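Local coordinates for putative oxidoreductase (Klebsiella pneumoniae subsp. pneumoniae MGH 78578, PDB 3E82), which probably works as a nucleotide-dependent oxidoreductase of the Gfo/Idh/MocA family, although its substrate is unknown, at residues T7-I13 with L33-A39; E60-P66 with L86-K92; N77-A81 with V96-L102. One frame throughout, in Å; residues are numbered along the deposited sequence.

Contact 1: T7-I13 with L33-A39; sequences TINIALI and LNLAFVA
Ile8 to Ile13 pair in parallel with Leu33 to Ala39, the first beta-alpha-beta unit of the Rossmann fold, with helix 17-28 making the crossover. Backbone bonds carry the pairing: Asn34 N gives to Ile8 O, Ile10 N to Asn34 O at 2.8 Å, Leu12 N to Phe37 O and Ala39 N to Leu12 O. A beta bulge breaks the register after Leu35. Here Ile10 O accepts from both Ala36 N and Phe37 N, each at 3.1 Å and each in the carbonyl plane, so the extra residue costs the sheet no bond.

Isoleucine and leucine side chains suit the face turned to helix 17-28. Leu33 and Ile8 lie side by side, Leu33 CD2 coming to 3.7 Å from Ile8 CB, and Leu35 CD1 sits equally near Leu12 CB. Ile27 of the helix covers Ile10 and Leu33, while Ala24 packs on Leu35. The other face is mixed: small Ala11 leaves room for Phe37 CB, and Ala39 CB for Ile13 CD1, while Ile13 and Ala39 pack on helix 59-64.

At the strand starts two asparagines supply amides that can give and accept. With CG anti to the backbone N (chi1 170°), Asn34 sends ND2 to Asn9 OD1 at 2.9 Å. The amide planes stand 85° apart. Thr7 OG1, itself bonded to Ser4 OG, reaches Asn9 OD1 at 2.8 Å from the opposite face of that amide to Asn34 ND2.

Contact 2: E60-P66 with L86-K92; sequences EAAVQHP and LALNAGK
Val63 wedges its CG1 branch against Ala87 where two helices lie over the same sheet, and this is the close-packed side of the contact. A chi1 of 167° sets CG1 opposite the backbone N and points the branch into the neighbouring helix. Alanine, being small, leaves room for a valine branch between the helices, though the modelled closeness of the pair is doubtful. Val71 of strand 70-73 lies under Val63, Ala87 and Lys92 alike.

Beyond helix 59-64, Lys92 reaches across. Its bent chain lays CE 3.3 Å from Val63 O and brings NZ 2.8 Å from His65 O, the donor standing above that carbonyl's plane. The same ammonium group also bonds Val68 O, so a buried lysine finds two main-chain oxygens as acceptors. A water bound 2.7 Å from Gln64 O makes a weak third bond with Lys92 NZ.

Toward solvent the packing is looser. Leu86 reaches across at about a right angle to Glu60, whose aliphatic stem meets Leu86 CD2 at 3.9 Å from Glu60 CB. Ala90 CB merely comes 4.3 Å from Gln64 CG.

Gly91, at positive phi, ends helix 80-89 in a Schellman motif, with Lys92 N bonded to Ala87 O and Gly91 N to Leu88 O. Neighbouring crossover helices packed side by side on one face of a parallel sheet are typical of the Rossmann fold.

Contact 3: N77-A81 with V96-L102; sequences NATHA and VDKPFTL
His80 directs its imidazole into the turn that follows strand 93-96, where one direct hydrogen bond, backed by a weak water bridge, joins the segments. His80 ND1 gives to Pro99 O at 2.7 Å, almost straight at 173°, with the oxygen lying in the ring plane. On the ring's far nitrogen, His80 NE2 bonds Ser75 O and, weakly, a water that donates to Asp97 OD2 at 2.8 Å. Bonds at both nitrogens help fix the ring's rotation, and histidine suits the place because its nitrogens lie on separate edges of one flat ring. Asp97 O is also near His80 ND1 but badly angled for a bond.

Contacts through flat groups and carbon complete the fit. Asn77 CA lies over the centre of one imidazole face, and Val96 CG1 touches His80 CB at 3.8 Å. The Asn77 and Pro99 side chains cross at about a right angle, with Asn77 ND2 3.1 Å from Pro99 CD. Farther on, Ala81 CB meets Thr101 CG2 at 4.0 Å, and Leu102 CD1 brushes Ala78 CA where both residues are exposed.

The peptide before Pro99 is cis, a form proline tolerates well, and it shapes the turn whose carbonyl His80 holds. Asp97-Lys98-Pro99 probably corresponds to the Glu-Lys-Pro signature of the family, whose lysine is generally linked to catalysis in relatives.

Asp97 OD1 bonds His23 of helix 17-28. Phe100 packs on strand 121-123 and helix 320-339, and Ala81 and Thr101 lean on helix 104-116, so the turn lies between the start of helix 80-89 and these elements.

From the N terminus, contact 1 comes first: strand 33-39 returns beside strand 8-13 after helix 17-28, closing its loop before either other contact opens. Contact 2 closes the run from helix 59-64 through strand 70-73 and helix 80-89, and contact 3 the run from the start of helix 80-89 through strand 93-96 to the turn after it. Their segments alternate, so the two cross rather than nest. Contact 2 also touches contact 1: Ala62 packs on Ala39 and Ile13, and the rings of Phe37 and His65 meet. Contact 3 touches neither beyond chain continuity. Together they tie strands 8-13 and 33-39, helices 59-64 and 80-89, and the turn after strand 93-96 into one nucleotide-binding-type domain.

Contact 1: T7-I13 with L33-A39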
loop_
_atom_site.group_PDB
_atom_site.type_symbol
_atom_site.label_atom_id
_atom_site.label_comp_id
_atom_site.label_asym_id
_atom_site.label_seq_id
_atom_site.Cartn_x
_atom_site.Cartn_y
_atom_site.Cartn_z
ATOM N N THR B 7 -13.065 -42.522 -18.905
ATOM C CA THR B 7 -12.520 -41.181 -18.734
ATOM C C THR B 7 -13.618 -40.140 -18.574
ATOM O O THR B 7 -14.795 -40.395 -18.860
ATOM C CB THR B 7 -11.657 -40.759 -19.942
ATOM O OG1 THR B 7 -12.398 -40.971 -21.150
ATOM C CG2 THR B 7 -10.369 -41.552 -19.994
ATOM N N ILE B 8 -13.223 -38.964 -18.099
ATOM C CA ILE B 8 -14.150 -37.859 -17.937
ATOM C C ILE B 8 -14.045 -37.127 -19.274
ATOM O O ILE B 8 -13.054 -36.440 -19.553
ATOM C CB ILE B 8 -13.730 -36.945 -16.754
ATOM C CG1 ILE B 8 -13.914 -37.707 -15.440
ATOM C CG2 ILE B 8 -14.568 -35.683 -16.731
ATOM C CD1 ILE B 8 -13.410 -36.967 -14.211
ATOM N N ASN B 9 -15.059 -37.304 -20.112
ATOM C CA ASN B 9 -15.052 -36.692 -21.436
ATOM C C ASN B 9 -15.501 -35.235 -21.424
ATOM O O ASN B 9 -16.618 -34.894 -21.025
ATOM C CB ASN B 9 -15.874 -37.563 -22.384
ATOM C CG ASN B 9 -15.360 -39.002 -22.408
ATOM O OD1 ASN B 9 -14.147 -39.235 -22.500
ATOM N ND2 ASN B 9 -16.270 -39.970 -22.312
ATOM N N ILE B 10 -14.591 -34.382 -21.880
ATOM C CA ILE B 10 -14.786 -32.941 -21.884
ATOM C C ILE B 10 -15.030 -32.273 -23.237
ATOM O O ILE B 10 -14.482 -32.670 -24.261
ATOM C CB ILE B 10 -13.542 -32.253 -21.267
ATOM C CG1 ILE B 10 -13.293 -32.776 -19.848
ATOM C CG2 ILE B 10 -13.713 -30.746 -21.281
ATOM C CD1 ILE B 10 -11.905 -32.429 -19.311
ATOM N N ALA B 11 -15.864 -31.243 -23.208
ATOM C CA ALA B 11 -16.126 -30.426 -24.380
ATOM C C ALA B 11 -15.612 -29.052 -23.956
ATOM O O ALA B 11 -16.093 -28.483 -22.971
ATOM C CB ALA B 11 -17.612 -30.353 -24.676
ATOM N N LEU B 12 -14.596 -28.555 -24.652
ATOM C CA LEU B 12 -14.048 -27.229 -24.370
ATOM C C LEU B 12 -14.815 -26.267 -25.278
ATOM O O LEU B 12 -14.792 -26.412 -26.502
ATOM C CB LEU B 12 -12.550 -27.180 -24.697
ATOM C CG LEU B 12 -11.912 -25.788 -24.719
ATOM C CD1 LEU B 12 -12.148 -25.092 -23.381
ATOM C CD2 LEU B 12 -10.421 -25.905 -25.024
ATOM N N ILE B 13 -15.514 -25.313 -24.672
ATOM C CA ILE B 13 -16.309 -24.341 -25.417
ATOM C C ILE B 13 -15.489 -23.087 -25.696
ATOM O O ILE B 13 -15.223 -22.286 -24.797
ATOM C CB ILE B 13 -17.583 -23.952 -24.636
ATOM C CG1 ILE B 13 -18.336 -25.213 -24.197
ATOM C CG2 ILE B 13 -18.464 -23.046 -25.489
ATOM C CD1 ILE B 13 -18.701 -26.177 -25.320
ATOM N N LEU B 33 -8.701 -37.415 -17.692
ATOM C CA LEU B 33 -9.501 -36.420 -18.389
ATOM C C LEU B 33 -9.289 -36.593 -19.886
ATOM O O LEU B 33 -8.170 -36.809 -20.341
ATOM C CB LEU B 33 -9.081 -35.005 -17.986
ATOM C CG LEU B 33 -9.242 -34.610 -16.519
ATOM C CD1 LEU B 33 -8.930 -33.126 -16.386
ATOM C CD2 LEU B 33 -10.675 -34.904 -16.045
ATOM N N ASN B 34 -10.360 -36.495 -20.656
ATOM C CA ASN B 34 -10.236 -36.652 -22.097
ATOM C C ASN B 34 -10.918 -35.501 -22.842
ATOM O O ASN B 34 -12.134 -35.353 -22.798
ATOM C CB ASN B 34 -10.829 -38.014 -22.508
ATOM C CG ASN B 34 -10.962 -38.178 -24.011
ATOM O OD1 ASN B 34 -10.092 -37.770 -24.782
ATOM N ND2 ASN B 34 -12.058 -38.794 -24.433
ATOM N N LEU B 35 -10.118 -34.671 -23.496
ATOM C CA LEU B 35 -10.649 -33.562 -24.280
ATOM C C LEU B 35 -11.099 -34.177 -25.610
ATOM O O LEU B 35 -10.286 -34.397 -26.509
ATOM C CB LEU B 35 -9.563 -32.514 -24.520
ATOM C CG LEU B 35 -9.967 -31.311 -25.379
ATOM C CD1 LEU B 35 -11.249 -30.677 -24.849
ATOM C CD2 LEU B 35 -8.828 -30.301 -25.381
ATOM N N ALA B 36 -12.395 -34.458 -25.718
ATOM C CA ALA B 36 -12.956 -35.096 -26.908
ATOM C C ALA B 36 -13.649 -34.142 -27.868
ATOM O O ALA B 36 -13.756 -34.430 -29.065
ATOM C CB ALA B 36 -13.932 -36.181 -26.483
ATOM N N PHE B 37 -14.130 -33.016 -27.351
ATOM C CA PHE B 37 -14.824 -32.043 -28.186
ATOM C C PHE B 37 -14.344 -30.609 -27.966
ATOM O O PHE B 37 -13.950 -30.230 -26.865
ATOM C CB PHE B 37 -16.332 -32.089 -27.911
ATOM C CG PHE B 37 -16.955 -33.439 -28.134
ATOM C CD1 PHE B 37 -17.358 -33.837 -29.407
ATOM C CD2 PHE B 37 -17.140 -34.312 -27.066
ATOM C CE1 PHE B 37 -17.938 -35.087 -29.610
ATOM C CE2 PHE B 37 -17.718 -35.562 -27.256
ATOM C CZ PHE B 37 -18.120 -35.953 -28.530
ATOM N N VAL B 38 -14.387 -29.822 -29.033
ATOM C CA VAL B 38 -14.023 -28.414 -28.985
ATOM C C VAL B 38 -15.073 -27.676 -29.817
ATOM O O VAL B 38 -15.276 -27.997 -30.993
ATOM C CB VAL B 38 -12.609 -28.156 -29.578
ATOM C CG1 VAL B 38 -12.369 -26.657 -29.729
ATOM C CG2 VAL B 38 -11.542 -28.751 -28.669
ATOM N N ALA B 39 -15.774 -26.726 -29.203
ATOM C CA ALA B 39 -16.773 -25.958 -29.939
ATOM C C ALA B 39 -16.081 -24.700 -30.451
ATOM O O ALA B 39 -15.575 -23.886 -29.665
ATOM C CB ALA B 39 -17.953 -25.594 -29.050
#

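Contact 2: E60-P66 with L86-K92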
loop_
_atom_site.group_PDB
_atom_site.type_symbol
_atom_site.label_atom_id
_atom_site.label_comp_id
_atom_site.label_asym_id
_atom_site.label_seq_id
_atom_site.Cartn_x
_atom_site.Cartn_y
_atom_site.Cartn_z
ATOM N N GLU B 60 -24.037 -24.653 -28.176
ATOM C CA GLU B 60 -25.222 -25.342 -27.679
ATOM C C GLU B 60 -25.167 -26.842 -27.963
ATOM O O GLU B 60 -25.435 -27.659 -27.084
ATOM C CB GLU B 60 -26.483 -24.751 -28.318
ATOM C CG GLU B 60 -26.690 -23.250 -28.101
ATOM C CD GLU B 60 -25.570 -22.398 -28.696
ATOM O OE1 GLU B 60 -25.083 -22.725 -29.801
ATOM O OE2 GLU B 60 -25.180 -21.394 -28.062
ATOM N N ALA B 61 -24.824 -27.206 -29.193
ATOM C CA ALA B 61 -24.736 -28.613 -29.567
ATOM C C ALA B 61 -23.622 -29.325 -28.798
ATOM O O ALA B 61 -23.782 -30.473 -28.371
ATOM C CB ALA B 61 -24.498 -28.742 -31.065
ATOM N N ALA B 62 -22.489 -28.646 -28.632
ATOM C CA ALA B 62 -21.355 -29.223 -27.915
ATOM C C ALA B 62 -21.728 -29.488 -26.461
ATOM O O ALA B 62 -21.522 -30.584 -25.938
ATOM C CB ALA B 62 -20.163 -28.281 -27.978
ATOM N N VAL B 63 -22.288 -28.474 -25.814
ATOM C CA VAL B 63 -22.691 -28.588 -24.423
ATOM C C VAL B 63 -23.716 -29.702 -24.189
ATOM O O VAL B 63 -23.657 -30.398 -23.181
ATOM C CB VAL B 63 -23.270 -27.249 -23.919
ATOM C CG1 VAL B 63 -23.967 -27.449 -22.601
ATOM C CG2 VAL B 63 -22.150 -26.218 -23.770
ATOM N N GLN B 64 -24.640 -29.877 -25.127
ATOM C CA GLN B 64 -25.690 -30.889 -24.986
ATOM C C GLN B 64 -25.375 -32.289 -25.511
ATOM O O GLN B 64 -26.210 -33.187 -25.422
ATOM C CB GLN B 64 -26.979 -30.379 -25.639
ATOM C CG GLN B 64 -27.504 -29.110 -24.995
ATOM C CD GLN B 64 -28.682 -28.509 -25.733
ATOM O OE1 GLN B 64 -28.596 -28.205 -26.923
ATOM N NE2 GLN B 64 -29.789 -28.325 -25.027
ATOM N N HIS B 65 -24.177 -32.487 -26.046
ATOM C CA HIS B 65 -23.807 -33.797 -26.584
ATOM C C HIS B 65 -23.805 -34.859 -25.475
ATOM O O HIS B 65 -23.194 -34.669 -24.421
ATOM C CB HIS B 65 -22.429 -33.710 -27.241
ATOM C CG HIS B 65 -22.120 -34.833 -28.184
ATOM N ND1 HIS B 65 -22.003 -36.145 -27.775
ATOM C CD2 HIS B 65 -21.833 -34.828 -29.510
ATOM C CE1 HIS B 65 -21.650 -36.895 -28.805
ATOM N NE2 HIS B 65 -21.540 -36.119 -29.868
ATOM N N PRO B 66 -24.490 -35.996 -25.708
ATOM C CA PRO B 66 -24.579 -37.096 -24.742
ATOM C C PRO B 66 -23.249 -37.687 -24.287
ATOM O O PRO B 66 -23.145 -38.176 -23.166
ATOM C CB PRO B 66 -25.453 -38.128 -25.465
ATOM C CG PRO B 66 -25.183 -37.857 -26.914
ATOM C CD PRO B 66 -25.177 -36.349 -26.966
ATOM N N LEU B 86 -27.233 -23.729 -19.634
ATOM C CA LEU B 86 -27.609 -24.769 -20.579
ATOM C C LEU B 86 -26.925 -26.090 -20.241
ATOM O O LEU B 86 -27.549 -27.149 -20.266
ATOM C CB LEU B 86 -27.224 -24.348 -21.998
ATOM C CG LEU B 86 -27.782 -25.244 -23.103
ATOM C CD1 LEU B 86 -29.305 -25.147 -23.104
ATOM C CD2 LEU B 86 -27.226 -24.817 -24.445
ATOM N N ALA B 87 -25.634 -26.022 -19.929
ATOM C CA ALA B 87 -24.871 -27.216 -19.582
ATOM C C ALA B 87 -25.465 -27.925 -18.366
ATOM O O ALA B 87 -25.677 -29.140 -18.389
ATOM C CB ALA B 87 -23.413 -26.843 -19.313
ATOM N N LEU B 88 -25.723 -27.160 -17.307
ATOM C CA LEU B 88 -26.294 -27.711 -16.080
ATOM C C LEU B 88 -27.657 -28.350 -16.333
ATOM O O LEU B 88 -27.917 -29.468 -15.885
ATOM C CB LEU B 88 -26.420 -26.622 -15.010
ATOM C CG LEU B 88 -25.097 -26.143 -14.398
ATOM C CD1 LEU B 88 -25.381 -25.032 -13.382
ATOM C CD2 LEU B 88 -24.382 -27.313 -13.716
ATOM N N ASN B 89 -28.526 -27.640 -17.044
ATOM C CA ASN B 89 -29.851 -28.169 -17.361
ATOM C C ASN B 89 -29.736 -29.432 -18.221
ATOM O O ASN B 89 -30.647 -30.260 -18.250
ATOM C CB ASN B 89 -30.687 -27.092 -18.074
ATOM C CG ASN B 89 -31.383 -26.153 -17.096
ATOM O OD1 ASN B 89 -31.519 -24.952 -17.347
ATOM N ND2 ASN B 89 -31.842 -26.701 -15.978
ATOM N N ALA B 90 -28.603 -29.586 -18.902
ATOM C CA ALA B 90 -28.358 -30.751 -19.749
ATOM C C ALA B 90 -27.701 -31.876 -18.952
ATOM O O ALA B 90 -27.266 -32.880 -19.521
ATOM C CB ALA B 90 -27.467 -30.366 -20.926
ATOM N N GLY B 91 -27.628 -31.703 -17.635
ATOM C CA GLY B 91 -27.020 -32.715 -16.794
ATOM C C GLY B 91 -25.506 -32.826 -16.898
ATOM O O GLY B 91 -24.948 -33.883 -16.604
ATOM N N LYS B 92 -24.829 -31.755 -17.310
ATOM C CA LYS B 92 -23.370 -31.791 -17.421
ATOM C C LYS B 92 -22.684 -31.069 -16.264
ATOM O O LYS B 92 -23.261 -30.179 -15.644
ATOM C CB LYS B 92 -22.904 -31.144 -18.736
ATOM C CG LYS B 92 -22.990 -32.037 -19.977
ATOM C CD LYS B 92 -24.402 -32.510 -20.253
ATOM C CE LYS B 92 -24.525 -33.183 -21.624
ATOM N NZ LYS B 92 -23.915 -34.534 -21.677
HETATM O O HOH W 1 -26.593 -34.929 -23.380
#

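Contact 3: N77-A81 with V96-L102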
loop_
_atom_site.group_PDB
_atom_site.type_symbol
_atom_site.label_atom_id
_atom_site.label_comp_id
_atom_site.label_asym_id
_atom_site.label_seq_id
_atom_site.Cartn_x
_atom_site.Cartn_y
_atom_site.Cartn_z
ATOM N N ASN B 77 -17.114 -13.551 -22.529
ATOM C CA ASN B 77 -17.688 -13.248 -21.211
ATOM C C ASN B 77 -19.213 -13.292 -21.110
ATOM O O ASN B 77 -19.762 -13.881 -20.178
ATOM C CB ASN B 77 -17.198 -11.872 -20.738
ATOM C CG ASN B 77 -15.775 -11.906 -20.207
ATOM O OD1 ASN B 77 -14.962 -12.738 -20.617
ATOM N ND2 ASN B 77 -15.464 -10.989 -19.296
ATOM N N ALA B 78 -19.895 -12.663 -22.060
ATOM C CA ALA B 78 -21.352 -12.627 -22.053
ATOM C C ALA B 78 -22.027 -13.986 -22.253
ATOM O O ALA B 78 -23.231 -14.112 -22.037
ATOM C CB ALA B 78 -21.847 -11.644 -23.116
ATOM N N THR B 79 -21.261 -14.994 -22.663
ATOM C CA THR B 79 -21.821 -16.327 -22.902
ATOM C C THR B 79 -21.662 -17.281 -21.714
ATOM O O THR B 79 -22.287 -18.340 -21.665
ATOM C CB THR B 79 -21.157 -17.003 -24.136
ATOM O OG1 THR B 79 -19.812 -17.379 -23.816
ATOM C CG2 THR B 79 -21.125 -16.046 -25.312
ATOM N N HIS B 80 -20.825 -16.896 -20.756
ATOM C CA HIS B 80 -20.574 -17.737 -19.595
ATOM C C HIS B 80 -21.827 -18.163 -18.830
ATOM O O HIS B 80 -22.084 -19.356 -18.679
ATOM C CB HIS B 80 -19.584 -17.041 -18.653
ATOM C CG HIS B 80 -18.201 -16.915 -19.221
ATOM N ND1 HIS B 80 -17.137 -16.423 -18.496
ATOM C CD2 HIS B 80 -17.711 -17.215 -20.449
ATOM C CE1 HIS B 80 -16.052 -16.425 -19.251
ATOM N NE2 HIS B 80 -16.372 -16.900 -20.441
ATOM N N ALA B 81 -22.609 -17.198 -18.358
ATOM C CA ALA B 81 -23.817 -17.506 -17.590
ATOM C C ALA B 81 -24.834 -18.347 -18.366
ATOM O O ALA B 81 -25.308 -19.373 -17.873
ATOM C CB ALA B 81 -24.467 -16.217 -17.103
ATOM N N VAL B 96 -16.353 -22.939 -15.346
ATOM C CA VAL B 96 -16.480 -21.662 -16.047
ATOM C C VAL B 96 -15.243 -20.792 -15.888
ATOM O O VAL B 96 -14.798 -20.518 -14.774
ATOM C CB VAL B 96 -17.692 -20.854 -15.527
ATOM C CG1 VAL B 96 -17.940 -19.638 -16.428
ATOM C CG2 VAL B 96 -18.910 -21.746 -15.443
ATOM N N ASP B 97 -14.688 -20.373 -17.015
ATOM C CA ASP B 97 -13.522 -19.505 -17.028
ATOM C C ASP B 97 -13.996 -18.158 -16.452
ATOM O O ASP B 97 -15.170 -17.813 -16.576
ATOM C CB ASP B 97 -13.057 -19.337 -18.475
ATOM C CG ASP B 97 -11.647 -18.825 -18.584
ATOM O OD1 ASP B 97 -10.727 -19.507 -18.086
ATOM O OD2 ASP B 97 -11.458 -17.740 -19.177
ATOM N N LYS B 98 -13.115 -17.403 -15.802
ATOM C CA LYS B 98 -13.543 -16.116 -15.264
ATOM C C LYS B 98 -13.948 -15.182 -16.416
ATOM O O LYS B 98 -13.361 -15.226 -17.494
ATOM C CB LYS B 98 -12.425 -15.466 -14.434
ATOM C CG LYS B 98 -12.048 -16.229 -13.155
ATOM C CD LYS B 98 -11.101 -15.404 -12.280
ATOM C CE LYS B 98 -9.780 -15.107 -12.975
ATOM N NZ LYS B 98 -8.962 -16.334 -13.134
ATOM N N PRO B 99 -14.970 -14.334 -16.203
ATOM C CA PRO B 99 -15.757 -14.221 -14.976
ATOM C C PRO B 99 -16.863 -15.267 -14.892
ATOM O O PRO B 99 -17.438 -15.673 -15.905
ATOM C CB PRO B 99 -16.328 -12.813 -15.072
ATOM C CG PRO B 99 -16.612 -12.699 -16.541
ATOM C CD PRO B 99 -15.322 -13.250 -17.142
ATOM N N PHE B 100 -17.146 -15.691 -13.666
ATOM C CA PHE B 100 -18.187 -16.669 -13.379
ATOM C C PHE B 100 -19.458 -16.244 -14.130
ATOM O O PHE B 100 -19.952 -16.959 -15.001
ATOM C CB PHE B 100 -18.432 -16.685 -11.865
ATOM C CG PHE B 100 -19.425 -17.715 -11.404
ATOM C CD1 PHE B 100 -19.877 -17.705 -10.088
ATOM C CD2 PHE B 100 -19.929 -18.676 -12.276
ATOM C CE1 PHE B 100 -20.821 -18.634 -9.646
ATOM C CE2 PHE B 100 -20.870 -19.604 -11.845
ATOM C CZ PHE B 100 -21.316 -19.582 -10.530
ATOM N N THR B 101 -19.971 -15.075 -13.763
ATOM C CA THR B 101 -21.156 -14.483 -14.374
ATOM C C THR B 101 -20.891 -12.979 -14.431
ATOM O O THR B 101 -19.828 -12.511 -14.002
ATOM C CB THR B 101 -22.427 -14.721 -13.525
ATOM O OG1 THR B 101 -22.226 -14.194 -12.209
ATOM C CG2 THR B 101 -22.758 -16.209 -13.446
ATOM N N LEU B 102 -21.849 -12.214 -14.946
ATOM C CA LEU B 102 -21.655 -10.773 -15.027
ATOM C C LEU B 102 -22.204 -10.051 -13.802
ATOM O O LEU B 102 -21.813 -8.919 -13.525
ATOM C CB LEU B 102 -22.266 -10.229 -16.321
ATOM C CG LEU B 102 -21.601 -10.816 -17.574
ATOM C CD1 LEU B 102 -22.172 -10.155 -18.819
ATOM C CD2 LEU B 102 -20.089 -10.598 -17.509
HETATM O O HOH W 2 -13.390 -16.886 -21.051
#